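Local coordinates for protein neuraminidase (Influenza A virus, PDB 4GDI) that is a neuraminidase-like surface glycoprotein of a bat influenza virus that may remove terminal sialic acid from glycoconjugates, though its putative active site has diverged, at residues 337-343 / 354-360; 25-30 / 84-88; 148-152 / 323-327; 267-272 / 319-323. All coordinates share one frame; numbering follows the deposited sequence.

Interaction 1. Residues 337-343 / 354-360; sequences ICFWLEI and QELSTFC
Phe-359 presses its CB onto the flat face of the Phe-339 ring, off-centre toward the rim and 3.4 Å from CZ. CG of Phe-339 sits between its backbone N and carbonyl carbon (chi1 65°), which swings the ring across to the partner strand. The two rings end nearly parallel, planes 9° apart, but slid so far that they barely overlap. On the side of the sheet that carries both phenylalanines, the OG of Ser-357 nestles between the CB of Leu-341 and the CG1 of Ile-343, and gives Leu-341 O a weak second bond of 3.3 Å. On the side that carries Trp-340, the CD2 methyl of Leu-356 fills the notch between Trp-340 CE3, 3.8 Å away, and Glu-342 CG. Gln-354 runs alongside Glu-342, its CG 3.7 Å from OE2, while that carboxylate salt-bridges to Arg-320 and the amide NE2 bonds to Ser-41. At the far end the disulfide Cys-338 SG to Cys-360 SG spans a non-hydrogen-bonded pair. Six backbone bonds, such as Phe-339 N to Phe-359 O (2.8 Å), fix the register, so this buried hairpin is held covalently as well as by its backbone.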
# COMPACT_ATOMS: atom_id res chain seq x y z
N ILE A 337 22.67 16.68 9.41
CA ILE A 337 21.79 17.06 10.51
C ILE A 337 20.57 17.77 9.93
O ILE A 337 20.68 18.56 8.98
CB ILE A 337 22.51 17.96 11.56
CG1 ILE A 337 21.60 18.27 12.75
CG2 ILE A 337 23.00 19.26 10.94
CD1 ILE A 337 21.18 17.04 13.53
N CYS A 338 19.40 17.45 10.46
CA CYS A 338 18.16 18.04 9.96
C CYS A 338 17.33 18.48 11.14
O CYS A 338 17.61 18.12 12.29
CB CYS A 338 17.37 17.02 9.13
SG CYS A 338 18.22 16.26 7.72
N PHE A 339 16.29 19.27 10.89
CA PHE A 339 15.34 19.54 11.95
C PHE A 339 13.94 19.47 11.40
O PHE A 339 13.71 19.60 10.20
CB PHE A 339 15.63 20.89 12.64
CG PHE A 339 15.46 22.10 11.74
CD1 PHE A 339 14.23 22.73 11.63
CD2 PHE A 339 16.54 22.63 11.06
CE1 PHE A 339 14.08 23.85 10.82
CE2 PHE A 339 16.40 23.75 10.25
CZ PHE A 339 15.16 24.36 10.13
N TRP A 340 12.98 19.21 12.30
CA TRP A 340 11.58 19.27 11.94
C TRP A 340 10.99 20.52 12.59
O TRP A 340 11.51 21.00 13.61
CB TRP A 340 10.84 17.98 12.36
CG TRP A 340 11.07 17.56 13.82
CD1 TRP A 340 11.93 16.60 14.26
CD2 TRP A 340 10.42 18.08 14.99
NE1 TRP A 340 11.87 16.49 15.63
CE2 TRP A 340 10.95 17.40 16.10
CE3 TRP A 340 9.45 19.07 15.20
CZ2 TRP A 340 10.54 17.66 17.40
CZ3 TRP A 340 9.05 19.33 16.49
CH2 TRP A 340 9.59 18.63 17.57
N LEU A 341 9.91 21.03 12.01
CA LEU A 341 9.30 22.26 12.48
C LEU A 341 7.80 22.26 12.21
O LEU A 341 7.37 22.00 11.09
CB LEU A 341 9.96 23.45 11.77
CG LEU A 341 9.27 24.81 11.84
CD1 LEU A 341 9.37 25.36 13.23
CD2 LEU A 341 9.90 25.74 10.84
N GLU A 342 7.01 22.50 13.25
CA GLU A 342 5.56 22.63 13.14
C GLU A 342 5.23 23.93 12.44
O GLU A 342 5.71 25.01 12.84
CB GLU A 342 4.89 22.65 14.51
CG GLU A 342 4.74 21.29 15.19
CD GLU A 342 4.12 21.39 16.58
OE1 GLU A 342 4.13 22.51 17.14
OE2 GLU A 342 3.63 20.35 17.09
N ILE A 343 4.44 23.81 11.38
CA ILE A 343 3.86 24.95 10.69
C ILE A 343 2.37 24.94 11.06
O ILE A 343 1.69 23.93 10.88
CB ILE A 343 4.01 24.80 9.17
CG1 ILE A 343 5.49 24.72 8.78
CG2 ILE A 343 3.30 25.94 8.42
CD1 ILE A 343 6.30 25.93 9.16
N GLN A 354 -1.40 21.63 13.13
CA GLN A 354 0.02 21.76 12.80
C GLN A 354 0.46 20.66 11.84
O GLN A 354 0.07 19.49 11.98
CB GLN A 354 0.90 21.77 14.04
CG GLN A 354 0.59 20.69 15.03
CD GLN A 354 -0.48 21.11 16.00
OE1 GLN A 354 -0.68 22.31 16.22
NE2 GLN A 354 -1.17 20.14 16.59
N GLU A 355 1.27 21.06 10.87
CA GLU A 355 1.87 20.14 9.94
C GLU A 355 3.39 20.27 10.04
O GLU A 355 3.93 21.38 10.15
CB GLU A 355 1.38 20.47 8.53
CG GLU A 355 0.07 19.78 8.17
CD GLU A 355 0.22 18.28 8.09
OE1 GLU A 355 1.20 17.82 7.45
OE2 GLU A 355 -0.62 17.56 8.67
N LEU A 356 4.09 19.15 10.02
CA LEU A 356 5.54 19.17 10.15
C LEU A 356 6.17 19.44 8.79
O LEU A 356 5.81 18.80 7.80
CB LEU A 356 6.09 17.83 10.67
CG LEU A 356 6.02 17.49 12.15
CD1 LEU A 356 6.96 16.30 12.44
CD2 LEU A 356 6.35 18.68 13.06
N SER A 357 7.08 20.39 8.75
CA SER A 357 8.00 20.49 7.64
C SER A 357 9.38 20.05 8.15
O SER A 357 9.63 19.98 9.36
CB SER A 357 8.06 21.92 7.14
OG SER A 357 8.71 22.73 8.11
N THR A 358 10.28 19.76 7.23
CA THR A 358 11.63 19.33 7.60
C THR A 358 12.65 20.08 6.76
O THR A 358 12.39 20.38 5.60
CB THR A 358 11.84 17.82 7.39
OG1 THR A 358 11.61 17.48 6.03
CG2 THR A 358 10.93 16.99 8.26
N PHE A 359 13.81 20.36 7.37
CA PHE A 359 14.89 21.12 6.74
C PHE A 359 16.19 20.40 7.08
O PHE A 359 16.37 19.95 8.20
CB PHE A 359 14.99 22.53 7.32
CG PHE A 359 13.92 23.47 6.85
CD1 PHE A 359 12.67 23.45 7.42
CD2 PHE A 359 14.19 24.39 5.84
CE1 PHE A 359 11.69 24.33 6.99
CE2 PHE A 359 13.22 25.27 5.42
CZ PHE A 359 11.97 25.24 5.99
N CYS A 360 17.09 20.30 6.12
CA CYS A 360 18.39 19.68 6.37
C CYS A 360 19.53 20.65 6.09
O CYS A 360 19.41 21.53 5.23
CB CYS A 360 18.55 18.42 5.53
SG CYS A 360 17.43 17.10 6.02

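Interaction 2. Residues 25-30 / 84-88; sequences HRGFPW and IGSAS
Phe-28 lays one ring face against Ala-87, whose CB stands almost straight over the ring centre, 4.1 Å from the centroid and 5° off the normal. This is a CH-pi contact, and the backbone follows it onto the ring: Ala-87 N lies above the same face by Phe-28 CZ, 3.2 Å away, whereas Gly-85 O comes up to the ring edge near its plane. His-25 is turned differently. With its CG anti to the backbone N (chi1 168°), the imidazole reaches out to Ile-84, and the two side chains slide past each other in opposite directions. Ile-84 CG1 covers one face of the imidazole, 4.2 Å from its centroid, while Ile-84 O comes to 3.1 Å from His-25 CE1. Phe-28 CE1 lies in the plane of the imidazole, at its edge. Trp-30 closes the other end, offering its edge to the methyl of Ala-87, with CZ2 4.4 Å from CB, and one ring face to the CB of Phe-28.

Rings of one loop are thus packed on the backbone and small side chains of the other. A second subunit covers the contact, its Met-95 meeting His-25 and its Tyr-80 meeting Phe-28. Within the chain, the loop after strand 20-25 is joined here to the loop after strand 78-83, with strand 352-362 touching His-25, Phe-28 and Trp-30.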
# COMPACT_ATOMS: atom_id res chain seq x y z
N HIS A 25 10.95 18.73 2.94
CA HIS A 25 9.53 18.41 2.98
C HIS A 25 8.79 19.59 3.57
O HIS A 25 9.01 19.97 4.70
CB HIS A 25 9.31 17.13 3.82
CG HIS A 25 7.87 16.87 4.17
ND1 HIS A 25 7.05 16.08 3.40
CD2 HIS A 25 7.12 17.27 5.23
CE1 HIS A 25 5.85 16.02 3.96
NE2 HIS A 25 5.87 16.73 5.07
N ARG A 26 7.95 20.22 2.77
CA ARG A 26 7.04 21.21 3.31
C ARG A 26 5.84 20.47 3.87
O ARG A 26 5.45 19.42 3.36
CB ARG A 26 6.61 22.20 2.23
CG ARG A 26 7.79 22.91 1.62
CD ARG A 26 7.38 23.94 0.62
NE ARG A 26 6.80 25.10 1.28
CZ ARG A 26 6.73 26.30 0.73
NH1 ARG A 26 7.20 26.50 -0.49
NH2 ARG A 26 6.19 27.30 1.41
N GLY A 27 5.26 21.00 4.93
CA GLY A 27 4.06 20.39 5.47
C GLY A 27 3.01 20.37 4.38
O GLY A 27 3.02 21.21 3.48
N PHE A 28 2.10 19.41 4.44
CA PHE A 28 1.00 19.41 3.49
C PHE A 28 0.23 20.73 3.68
O PHE A 28 0.03 21.17 4.82
CB PHE A 28 0.14 18.15 3.68
CG PHE A 28 0.81 16.90 3.17
CD1 PHE A 28 1.67 16.17 3.99
CD2 PHE A 28 0.62 16.47 1.87
CE1 PHE A 28 2.31 15.03 3.51
CE2 PHE A 28 1.26 15.33 1.38
CZ PHE A 28 2.11 14.61 2.20
N PRO A 29 -0.14 21.38 2.57
CA PRO A 29 -0.61 22.77 2.58
C PRO A 29 -2.11 22.90 2.92
O PRO A 29 -2.81 23.63 2.23
CB PRO A 29 -0.37 23.21 1.14
CG PRO A 29 -0.63 21.97 0.35
CD PRO A 29 -0.11 20.83 1.20
N TRP A 30 -2.57 22.20 3.95
CA TRP A 30 -3.97 22.26 4.35
C TRP A 30 -4.36 23.63 4.91
O TRP A 30 -3.52 24.41 5.35
CB TRP A 30 -4.29 21.18 5.39
CG TRP A 30 -3.86 19.78 4.97
CD1 TRP A 30 -3.27 18.84 5.77
CD2 TRP A 30 -3.98 19.18 3.67
NE1 TRP A 30 -3.03 17.69 5.05
CE2 TRP A 30 -3.45 17.88 3.76
CE3 TRP A 30 -4.48 19.62 2.45
CZ2 TRP A 30 -3.41 17.01 2.68
CZ3 TRP A 30 -4.44 18.76 1.36
CH2 TRP A 30 -3.91 17.47 1.49
N ILE A 84 7.16 9.86 5.78
CA ILE A 84 7.24 11.31 5.69
C ILE A 84 6.58 11.88 4.42
O ILE A 84 5.91 12.93 4.46
CB ILE A 84 8.70 11.78 5.82
CG1 ILE A 84 8.75 13.28 6.08
CG2 ILE A 84 9.51 11.38 4.59
CD1 ILE A 84 8.13 13.67 7.39
N GLY A 85 6.72 11.19 3.30
CA GLY A 85 6.16 11.68 2.05
C GLY A 85 4.66 11.53 1.86
O GLY A 85 4.11 11.99 0.84
N SER A 86 3.98 10.91 2.82
CA SER A 86 2.53 10.74 2.75
C SER A 86 1.80 11.57 3.80
O SER A 86 2.31 11.80 4.90
CB SER A 86 2.16 9.26 2.95
OG SER A 86 2.87 8.43 2.06
N ALA A 87 0.62 12.02 3.45
CA ALA A 87 -0.32 12.56 4.42
C ALA A 87 -0.77 11.44 5.36
O ALA A 87 -0.85 10.27 4.98
CB ALA A 87 -1.53 13.16 3.72
N SER A 88 -1.07 11.81 6.60
CA SER A 88 -1.53 10.87 7.61
C SER A 88 -3.03 10.58 7.47
O SER A 88 -3.89 11.39 7.82
CB SER A 88 -1.19 11.40 9.01
OG SER A 88 0.22 11.40 9.24

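Interaction 3. Residues 148-152 / 323-327; sequences PNSEC and FFQPK
Glu-151 and Gln-325 meet where the carboxylate reaches across to the backbone just past strand 317-324. CG of Glu-151 lies between the backbone N and the carbonyl carbon (chi1 73°), and the chain beyond is extended, which brings OE2 to Gln-325 N at 3.1 Å. That hydrogen bond uses the syn side of OE2 but enters 34° out of the carboxylate plane, and its N-H...O angle of 139° is well short of straight. Phe-324 CA also lies close, 3.4 Å from Glu-151 OE2. Waters make up much of the remaining grip: one donates to OE2 and to Gln-325 OE1, another to OE1 and to Gln-325 O, so each carboxylate oxygen shares a water with Gln-325. OE1 also bonds to Ser-47.

Phe-323 contributes through its backbone, for its ring leads away. Its carbonyl O accepts from a water at 2.7 Å, and that water in turn accepts from Glu-151 N. NZ of Lys-327 lies 4.4 Å from Glu-151 OE1, beyond a salt bridge; a water joins NZ to Cys-152 O, while Phe-106 O takes a direct bond and Trp-9 makes a cation-pi contact.

Cys-152, disulfide-bonded to Cys-105, ties the loop before strand 153-155 to strand 101-106. Phe-324 pairs through its backbone with Cys-338 of strand 338-346 and packs on strand 44-48, so several sheets converge around this water-rich junction near the middle of the chain.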
# COMPACT_ATOMS: atom_id res chain seq x y z
N PRO A 148 10.18 13.04 25.63
CA PRO A 148 10.41 14.36 25.03
C PRO A 148 9.75 14.66 23.68
O PRO A 148 9.87 15.79 23.20
CB PRO A 148 11.92 14.41 24.89
CG PRO A 148 12.33 12.98 24.73
CD PRO A 148 11.37 12.18 25.56
N ASN A 149 9.06 13.69 23.08
CA ASN A 149 8.44 13.89 21.78
C ASN A 149 9.46 14.32 20.74
O ASN A 149 9.25 15.26 19.98
CB ASN A 149 7.27 14.87 21.89
CG ASN A 149 6.30 14.48 22.98
OD1 ASN A 149 5.80 13.34 23.01
ND2 ASN A 149 6.08 15.37 23.92
N SER A 150 10.57 13.61 20.73
CA SER A 150 11.60 13.77 19.72
C SER A 150 12.35 12.45 19.71
O SER A 150 12.24 11.67 20.65
CB SER A 150 12.54 14.90 20.12
OG SER A 150 13.34 15.32 19.03
N GLU A 151 13.12 12.19 18.66
CA GLU A 151 13.72 10.87 18.54
C GLU A 151 14.72 10.62 19.65
O GLU A 151 15.43 11.53 20.09
CB GLU A 151 14.40 10.65 17.18
CG GLU A 151 15.70 11.38 16.93
CD GLU A 151 16.36 10.94 15.61
OE1 GLU A 151 15.86 9.97 14.99
OE2 GLU A 151 17.37 11.54 15.18
N CYS A 152 14.77 9.36 20.09
CA CYS A 152 15.82 8.96 21.01
C CYS A 152 17.11 8.73 20.20
O CYS A 152 17.10 8.76 18.97
CB CYS A 152 15.41 7.75 21.88
SG CYS A 152 14.42 6.47 21.12
N PHE A 323 15.53 18.15 16.39
CA PHE A 323 16.45 17.48 15.49
C PHE A 323 15.95 16.14 15.00
O PHE A 323 15.22 15.44 15.70
CB PHE A 323 17.77 17.19 16.21
CG PHE A 323 18.52 18.41 16.63
CD1 PHE A 323 19.07 19.25 15.68
CD2 PHE A 323 18.75 18.67 17.97
CE1 PHE A 323 19.79 20.36 16.06
CE2 PHE A 323 19.46 19.77 18.36
CZ PHE A 323 19.99 20.61 17.40
N PHE A 324 16.39 15.77 13.80
CA PHE A 324 16.48 14.36 13.43
C PHE A 324 17.70 14.15 12.54
O PHE A 324 18.22 15.10 11.94
CB PHE A 324 15.22 13.83 12.75
CG PHE A 324 15.02 14.32 11.32
CD1 PHE A 324 14.37 15.52 11.06
CD2 PHE A 324 15.44 13.54 10.25
CE1 PHE A 324 14.16 15.94 9.75
CE2 PHE A 324 15.24 13.96 8.94
CZ PHE A 324 14.59 15.16 8.68
N GLN A 325 18.19 12.92 12.49
CA GLN A 325 19.38 12.62 11.70
C GLN A 325 19.09 11.53 10.67
O GLN A 325 18.63 10.45 11.03
CB GLN A 325 20.55 12.18 12.59
CG GLN A 325 21.12 13.27 13.47
CD GLN A 325 22.22 12.75 14.37
OE1 GLN A 325 21.97 11.97 15.30
NE2 GLN A 325 23.45 13.15 14.09
N PRO A 326 19.37 11.83 9.40
CA PRO A 326 19.33 10.79 8.37
C PRO A 326 20.32 9.70 8.75
O PRO A 326 21.38 10.02 9.28
CB PRO A 326 19.80 11.50 7.10
CG PRO A 326 19.65 12.96 7.38
CD PRO A 326 19.81 13.13 8.87
N LYS A 327 19.99 8.44 8.52
CA LYS A 327 20.85 7.37 8.99
C LYS A 327 21.40 6.49 7.88
O LYS A 327 22.26 5.65 8.13
CB LYS A 327 20.12 6.53 10.03
CG LYS A 327 19.89 7.29 11.34
CD LYS A 327 19.38 6.40 12.46
CE LYS A 327 19.23 7.23 13.74
NZ LYS A 327 18.51 6.49 14.78
O HOH W 1 13.12 13.78 16.08
O HOH W 2 19.81 10.22 15.76
O HOH W 3 16.63 9.32 12.36
O HOH W 4 19.27 7.99 16.98

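Interaction 4. Residues 267-272 / 319-323; sequences IQGFIL and GRSGF. With NO3 (nitrate ion), chain B.
Gln-268 and Arg-320 meet through their side chains, with a nitrate beside them. CG of Gln-268 is anti to the backbone N (chi1 -171°) and the chain is extended, which carries OE1 to the edge of the guanidinium, 2.8 Å from Arg-320 NH2 and 3.0 Å from NE. Both bonds are weak because the angles are poor; the amide and guanidinium planes are turned 61° apart. Nitrate O1 takes a bond from Arg-320 NE at 2.9 Å, and O3 one from Gln-268 N. The ion probably came from the crystallisation liquor. Alongside, the CD1 of Ile-267 rests on the Gly-319 to Arg-320 peptide. Further along, Ser-321 N bonds to Gln-268 O at 3.0 Å from well above the carbonyl plane. Phe-270 sets its CB over one face of the Phe-323 ring, 3.8 Å from the centroid, and Ile-271 O meets the edge of that ring at CZ, 3.3 Å away.

The next shell holds these groups in place. One water links Gln-268 O, Gly-319 O and Ser-321 OG, and another joins that OG to Phe-270 N. Gln-268 NE2 donates a hydrogen bond to Pro-148 O, and Arg-320 NH2 also donates to Ala-44 O. Ile-267 N bonds to Asp-245, a ligand of the bound calcium, and so ties this segment to the metal site. The loop is laid along strand 317-324, at one edge of the four-stranded sheet, as expected for the central part of a neuraminidase beta-propeller.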
# COMPACT_ATOMS: atom_id res chain seq x y z
N ILE A 267 8.43 26.48 24.51
CA ILE A 267 8.05 25.61 23.42
C ILE A 267 9.28 24.83 22.94
O ILE A 267 10.39 25.37 22.93
CB ILE A 267 7.42 26.42 22.28
CG1 ILE A 267 6.72 25.48 21.28
CG2 ILE A 267 8.47 27.30 21.62
CD1 ILE A 267 5.83 26.17 20.27
N GLN A 268 9.10 23.55 22.61
CA GLN A 268 10.21 22.71 22.16
C GLN A 268 10.99 23.37 21.04
O GLN A 268 10.41 23.86 20.07
CB GLN A 268 9.68 21.36 21.68
CG GLN A 268 10.76 20.31 21.40
CD GLN A 268 10.18 18.90 21.41
OE1 GLN A 268 8.99 18.71 21.14
NE2 GLN A 268 11.00 17.92 21.73
N GLY A 269 12.31 23.37 21.18
CA GLY A 269 13.20 23.93 20.18
C GLY A 269 14.63 23.43 20.30
O GLY A 269 14.95 22.68 21.22
N PHE A 270 15.49 23.86 19.38
CA PHE A 270 16.83 23.30 19.26
C PHE A 270 17.92 24.35 19.05
O PHE A 270 17.65 25.43 18.52
CB PHE A 270 16.86 22.31 18.09
CG PHE A 270 16.70 22.96 16.73
CD1 PHE A 270 17.80 23.43 16.04
CD2 PHE A 270 15.45 23.08 16.13
CE1 PHE A 270 17.66 24.02 14.78
CE2 PHE A 270 15.30 23.66 14.87
CZ PHE A 270 16.41 24.14 14.20
N ILE A 271 19.13 23.99 19.47
CA ILE A 271 20.37 24.73 19.18
C ILE A 271 21.39 23.71 18.70
O ILE A 271 21.65 22.72 19.39
CB ILE A 271 20.91 25.43 20.46
CG1 ILE A 271 19.96 26.55 20.90
CG2 ILE A 271 22.34 25.96 20.24
CD1 ILE A 271 20.45 27.35 22.09
N LEU A 272 21.95 23.90 17.50
CA LEU A 272 23.04 23.05 17.05
C LEU A 272 24.31 23.43 17.79
O LEU A 272 24.91 24.46 17.52
CB LEU A 272 23.25 23.16 15.54
CG LEU A 272 24.20 22.15 14.91
CD1 LEU A 272 23.70 20.73 15.10
CD2 LEU A 272 24.37 22.43 13.42
N GLY A 319 5.53 26.43 15.31
CA GLY A 319 5.47 25.87 16.65
C GLY A 319 6.74 25.15 17.10
O GLY A 319 7.84 25.70 17.01
N ARG A 320 6.57 23.93 17.58
CA ARG A 320 7.67 23.09 18.07
C ARG A 320 8.69 22.83 16.98
O ARG A 320 8.36 22.81 15.79
CB ARG A 320 7.11 21.74 18.58
CG ARG A 320 6.16 21.86 19.81
CD ARG A 320 5.38 20.57 20.12
NE ARG A 320 6.25 19.39 20.17
CZ ARG A 320 6.40 18.51 19.18
NH1 ARG A 320 5.72 18.65 18.05
NH2 ARG A 320 7.23 17.48 19.32
N SER A 321 9.94 22.60 17.37
CA SER A 321 10.94 22.17 16.41
C SER A 321 11.98 21.29 17.12
O SER A 321 12.15 21.37 18.33
CB SER A 321 11.61 23.39 15.75
OG SER A 321 12.23 24.23 16.73
N GLY A 322 12.69 20.46 16.36
CA GLY A 322 13.72 19.63 16.96
C GLY A 322 14.49 18.86 15.93
O GLY A 322 14.16 18.89 14.74
N PHE A 323 15.53 18.15 16.39
CA PHE A 323 16.45 17.48 15.49
C PHE A 323 15.95 16.14 15.00
O PHE A 323 15.22 15.44 15.70
CB PHE A 323 17.77 17.19 16.21
CG PHE A 323 18.52 18.41 16.63
CD1 PHE A 323 19.07 19.25 15.68
CD2 PHE A 323 18.75 18.67 17.97
CE1 PHE A 323 19.79 20.36 16.06
CE2 PHE A 323 19.46 19.77 18.36
CZ PHE A 323 19.99 20.61 17.40
N NO3 B . 5.90 21.00 23.51
O1 NO3 B . 6.66 19.94 23.00
O2 NO3 B . 4.72 20.74 24.22
O3 NO3 B . 6.32 22.32 23.30
O HOH W 5 10.38 25.90 18.17
O HOH W 6 14.14 25.82 17.80

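In the fold
Interactions 1, 3 and 4 cluster near the middle of the propeller, their centres 9 to 11 Å apart; interaction 2 lies toward a subunit interface, its centre 10 Å from that of interaction 1 and 18 to 19 Å from the others. Along the chain interaction 2 closes first; interactions 3 and 4 both end within 319-327, sharing Phe-323, before the hairpin of interaction 1 begins. The sheet of strands 20-25, 352-362, 338-346 and 317-324 connects them, interaction 2 starting where His-25 O meets Thr-358 N. Since 20-25 comes early in the chain and the other three strands late, this sheet joins the two ends of the sequence and closes the propeller.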